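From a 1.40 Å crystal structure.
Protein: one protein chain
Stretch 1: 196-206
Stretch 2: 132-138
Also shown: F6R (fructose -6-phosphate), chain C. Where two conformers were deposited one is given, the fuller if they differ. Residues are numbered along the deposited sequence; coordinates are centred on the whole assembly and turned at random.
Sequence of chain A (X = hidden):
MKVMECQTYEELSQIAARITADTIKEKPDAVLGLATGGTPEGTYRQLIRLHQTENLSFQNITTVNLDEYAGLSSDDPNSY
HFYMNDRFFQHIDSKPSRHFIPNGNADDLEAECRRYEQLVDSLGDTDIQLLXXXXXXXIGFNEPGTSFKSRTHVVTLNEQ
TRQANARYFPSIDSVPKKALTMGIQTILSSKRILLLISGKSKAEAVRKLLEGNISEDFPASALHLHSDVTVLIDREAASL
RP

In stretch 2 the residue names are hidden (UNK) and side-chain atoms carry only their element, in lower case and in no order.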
# COMPACT_ATOMS: atom_id res chain seq x y z
N LEU A 196 7.48 1.56 2.61
CA LEU A 196 8.36 2.32 1.73
C LEU A 196 8.11 3.82 1.94
O LEU A 196 6.99 4.27 1.92
CB LEU A 196 8.04 1.99 0.27
CG LEU A 196 8.04 0.52 -0.10
CD1 LEU A 196 7.68 0.30 -1.57
CD2 LEU A 196 9.36 -0.12 0.26
N ILE A 197 9.20 4.57 2.08
CA ILE A 197 9.10 6.00 2.36
C ILE A 197 10.17 6.74 1.58
O ILE A 197 11.37 6.51 1.78
CB ILE A 197 9.23 6.33 3.85
CG1 ILE A 197 8.37 5.42 4.72
CG2 ILE A 197 8.77 7.79 4.05
CD1 ILE A 197 8.48 5.65 6.22
N SER A 198 9.71 7.70 0.77
CA SER A 198 10.60 8.44 -0.12
C SER A 198 10.24 9.92 -0.18
O SER A 198 9.09 10.29 -0.29
CB SER A 198 10.54 7.86 -1.56
OG SER A 198 11.30 8.64 -2.46
N GLY A 199 11.28 10.75 -0.12
CA GLY A 199 11.12 12.16 -0.41
C GLY A 199 10.90 13.04 0.80
O GLY A 199 10.42 12.61 1.84
N LYS A 200 11.23 14.33 0.62
CA LYS A 200 11.13 15.34 1.69
C LYS A 200 9.74 15.50 2.28
O LYS A 200 9.59 15.83 3.47
CB LYS A 200 11.63 16.67 1.11
CG LYS A 200 11.70 17.82 2.05
CD LYS A 200 12.48 18.97 1.37
CE LYS A 200 11.97 20.35 1.85
NZ LYS A 200 12.07 21.35 0.74
N SER A 201 8.70 15.26 1.49
CA SER A 201 7.34 15.40 1.99
C SER A 201 7.00 14.47 3.13
O SER A 201 6.03 14.73 3.83
CB SER A 201 6.32 15.24 0.88
OG SER A 201 6.08 13.89 0.54
N LYS A 202 7.78 13.39 3.29
CA LYS A 202 7.55 12.39 4.33
C LYS A 202 8.50 12.51 5.52
O LYS A 202 8.44 11.68 6.45
CB LYS A 202 7.68 10.98 3.73
CG LYS A 202 6.81 10.75 2.50
CD LYS A 202 5.32 11.03 2.75
CE LYS A 202 4.48 10.75 1.50
NZ LYS A 202 4.54 9.30 1.04
N ALA A 203 9.41 13.49 5.50
CA ALA A 203 10.42 13.56 6.54
C ALA A 203 9.83 13.76 7.94
O ALA A 203 10.34 13.20 8.92
CB ALA A 203 11.46 14.62 6.20
N GLU A 204 8.77 14.56 8.05
CA GLU A 204 8.12 14.72 9.36
C GLU A 204 7.46 13.42 9.84
O GLU A 204 7.54 13.07 11.02
CB GLU A 204 7.12 15.89 9.34
CG GLU A 204 7.82 17.24 9.20
CD GLU A 204 6.91 18.40 8.90
OE1 GLU A 204 5.73 18.40 9.32
OE2 GLU A 204 7.39 19.32 8.21
N ALA A 205 6.82 12.69 8.91
CA ALA A 205 6.23 11.40 9.26
C ALA A 205 7.30 10.40 9.69
O ALA A 205 7.11 9.64 10.63
CB ALA A 205 5.38 10.88 8.15
N VAL A 206 8.42 10.39 9.00
CA VAL A 206 9.52 9.50 9.39
C VAL A 206 9.97 9.80 10.82
O VAL A 206 10.18 8.90 11.62
CB VAL A 206 10.70 9.59 8.40
CG1 VAL A 206 11.95 8.94 8.96
CG2 VAL A 206 10.32 8.95 7.07
N UNK A 132 2.73 2.38 1.84
CA UNK A 132 3.36 3.71 1.90
C UNK A 132 2.89 4.42 3.17
O UNK A 132 2.22 3.81 4.01
N UNK A 133 3.25 5.68 3.32
CA UNK A 133 2.86 6.47 4.49
C UNK A 133 2.37 7.82 4.03
O UNK A 133 2.97 8.45 3.18
c UNK A 133 5.15 7.48 5.01
c UNK A 133 4.01 6.60 5.52
c UNK A 133 3.51 7.07 6.87
c UNK A 133 4.51 6.91 8.01
N UNK A 134 1.27 8.26 4.61
CA UNK A 134 0.80 9.59 4.32
C UNK A 134 1.68 10.62 4.99
O UNK A 134 2.40 10.33 5.97
N UNK A 135 1.51 11.86 4.56
CA UNK A 135 2.22 12.95 5.18
C UNK A 135 1.85 13.04 6.65
O UNK A 135 2.67 13.50 7.47
c UNK A 135 1.91 14.29 4.47
n UNK A 135 2.26 15.66 0.97
c UNK A 135 1.97 16.60 0.07
n UNK A 135 2.41 16.46 -1.17
c UNK A 135 1.86 15.64 2.37
n UNK A 135 1.26 17.67 0.40
c UNK A 135 2.38 14.36 3.05
N UNK A 136 0.63 12.62 6.99
CA UNK A 136 0.10 12.61 8.33
C UNK A 136 0.20 11.26 9.05
O UNK A 136 -0.43 11.04 10.08
c UNK A 136 -1.38 13.03 8.33
o UNK A 136 -1.79 11.08 7.01
c UNK A 136 -2.27 12.09 7.54
n UNK A 136 -3.55 12.39 7.48
N UNK A 137 0.97 10.33 8.49
CA UNK A 137 1.12 9.03 9.09
C UNK A 137 0.07 7.99 8.75
O UNK A 137 0.14 6.87 9.24
N UNK A 138 -0.85 8.31 7.83
CA UNK A 138 -1.82 7.29 7.46
C UNK A 138 -1.14 6.10 6.82
O UNK A 138 -0.11 6.21 6.19
n UNK A 138 -2.21 8.41 3.08
c UNK A 138 -2.06 7.62 4.20
c UNK A 138 -3.00 7.83 6.63
c UNK A 138 -2.93 9.46 3.40
c UNK A 138 -2.72 8.21 5.21
n UNK A 138 -3.26 9.36 4.68
C1 F6R C . -1.43 3.30 -1.05
C2 F6R C . -2.03 3.92 0.19
C3 F6R C . -1.65 5.28 0.78
C4 F6R C . -0.31 5.84 0.25
C5 F6R C . 0.08 7.17 0.86
C6 F6R C . 1.37 7.71 0.25
O1 F6R C . -2.25 2.24 -1.58
O2 F6R C . -2.85 3.25 0.78
O3 F6R C . -1.47 5.13 2.18
O4 F6R C . 0.71 4.88 0.51
O5 F6R C . -0.96 8.14 0.74
O6 F6R C . 1.14 8.01 -1.13
P F6R C . 2.38 8.36 -2.07
O1P F6R C . 3.17 7.09 -2.23
O2P F6R C . 3.19 9.39 -1.32
O3P F6R C . 1.82 8.85 -3.36
O HOH W 1 5.27 6.39 1.36
O HOH W 2 5.51 13.97 6.65
O HOH W 3 3.41 13.76 -0.37

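Position 132 has no side-chain atoms. Its CA lies 3.7 Å from Leu-196 O and 3.2 Å from F6R O4, and an ideal CB would fall 2.4 Å from F6R O4, a clash with the ligand. The residue is Gly-132, whose bare CA lets the sugar lie close to the backbone.

Position 133 carries four carbons, forked at the first, with one arm two carbons long. The branched, wholly apolar chain points toward stretch 1 and packs against Ile-197 and Ala-205: this is Ile-133. Its CG2 lies 3.8 Å from Ile-197 CG2, and its CD1 4.1 Å from Ala-205 CB. A beta-branched hydrocarbon suits this buried pocket, filling it without leaving a polar group unpaired.

Position 134 again lacks side-chain atoms. Its O is 3.7 Å from Ala-205 CB, while an ideal CB would point away from stretch 1 and clash with the side chain at 138. It is Gly-134, the first residue of a type I turn that ends at 137.

Position 135 has three carbons, a nitrogen, then a carbon bearing two more nitrogens, a guanidinium that identifies Arg-135. The chain runs beside Ser-201, with CG 3.8 Å from Ser-201 O and NE 4.1 Å from Ser-201 CB. NE donates to water 3 over 2.6 Å, and that water is also hydrogen-bonded to Ser-201 OG at 2.8 Å. A long, charged chain suits this partly exposed margin.

Position 136 has two carbons, the second carrying one oxygen and one nitrogen, and touches nothing on stretch 1. It is Asn-136; its OD1 accepts a hydrogen bond from the backbone N of 138 at 3.0 Å, bracing the turn.

Position 137 has no side chain and phi/psi of 86/5°, where a CB would jam against the preceding carbonyl. It is Gly-137, whose N closes the turn on Gly-134 O at 2.9 Å.

Position 138 has one carbon leading to a five-membered ring of three carbons and two nitrogens, out of reach of stretch 1. It is His-138, whose imidazole offers two ring nitrogens: NE2 is hydrogen-bonded to F6R O5 at 2.7 Å, near the ring plane, while ND1 is hydrogen-bonded elsewhere in the structure. An ideal CB on Gly-134 would lie 2.6 Å from His-138 CG.

The contact centres on Ile-133. Its side chain supplies apolar packing, and its O accepts a hydrogen bond from Lys-202 NZ at 2.8 Å. Lys-202 NZ also donates to F6R O2P at 2.7 Å, so one amine ties both the loop and the phosphate to stretch 1. Water 1 extends the join, accepting from Ile-133 N at 2.9 Å and donating to Leu-196 O at 2.8 Å.

Stretch 2 132-138: GIGRNGH
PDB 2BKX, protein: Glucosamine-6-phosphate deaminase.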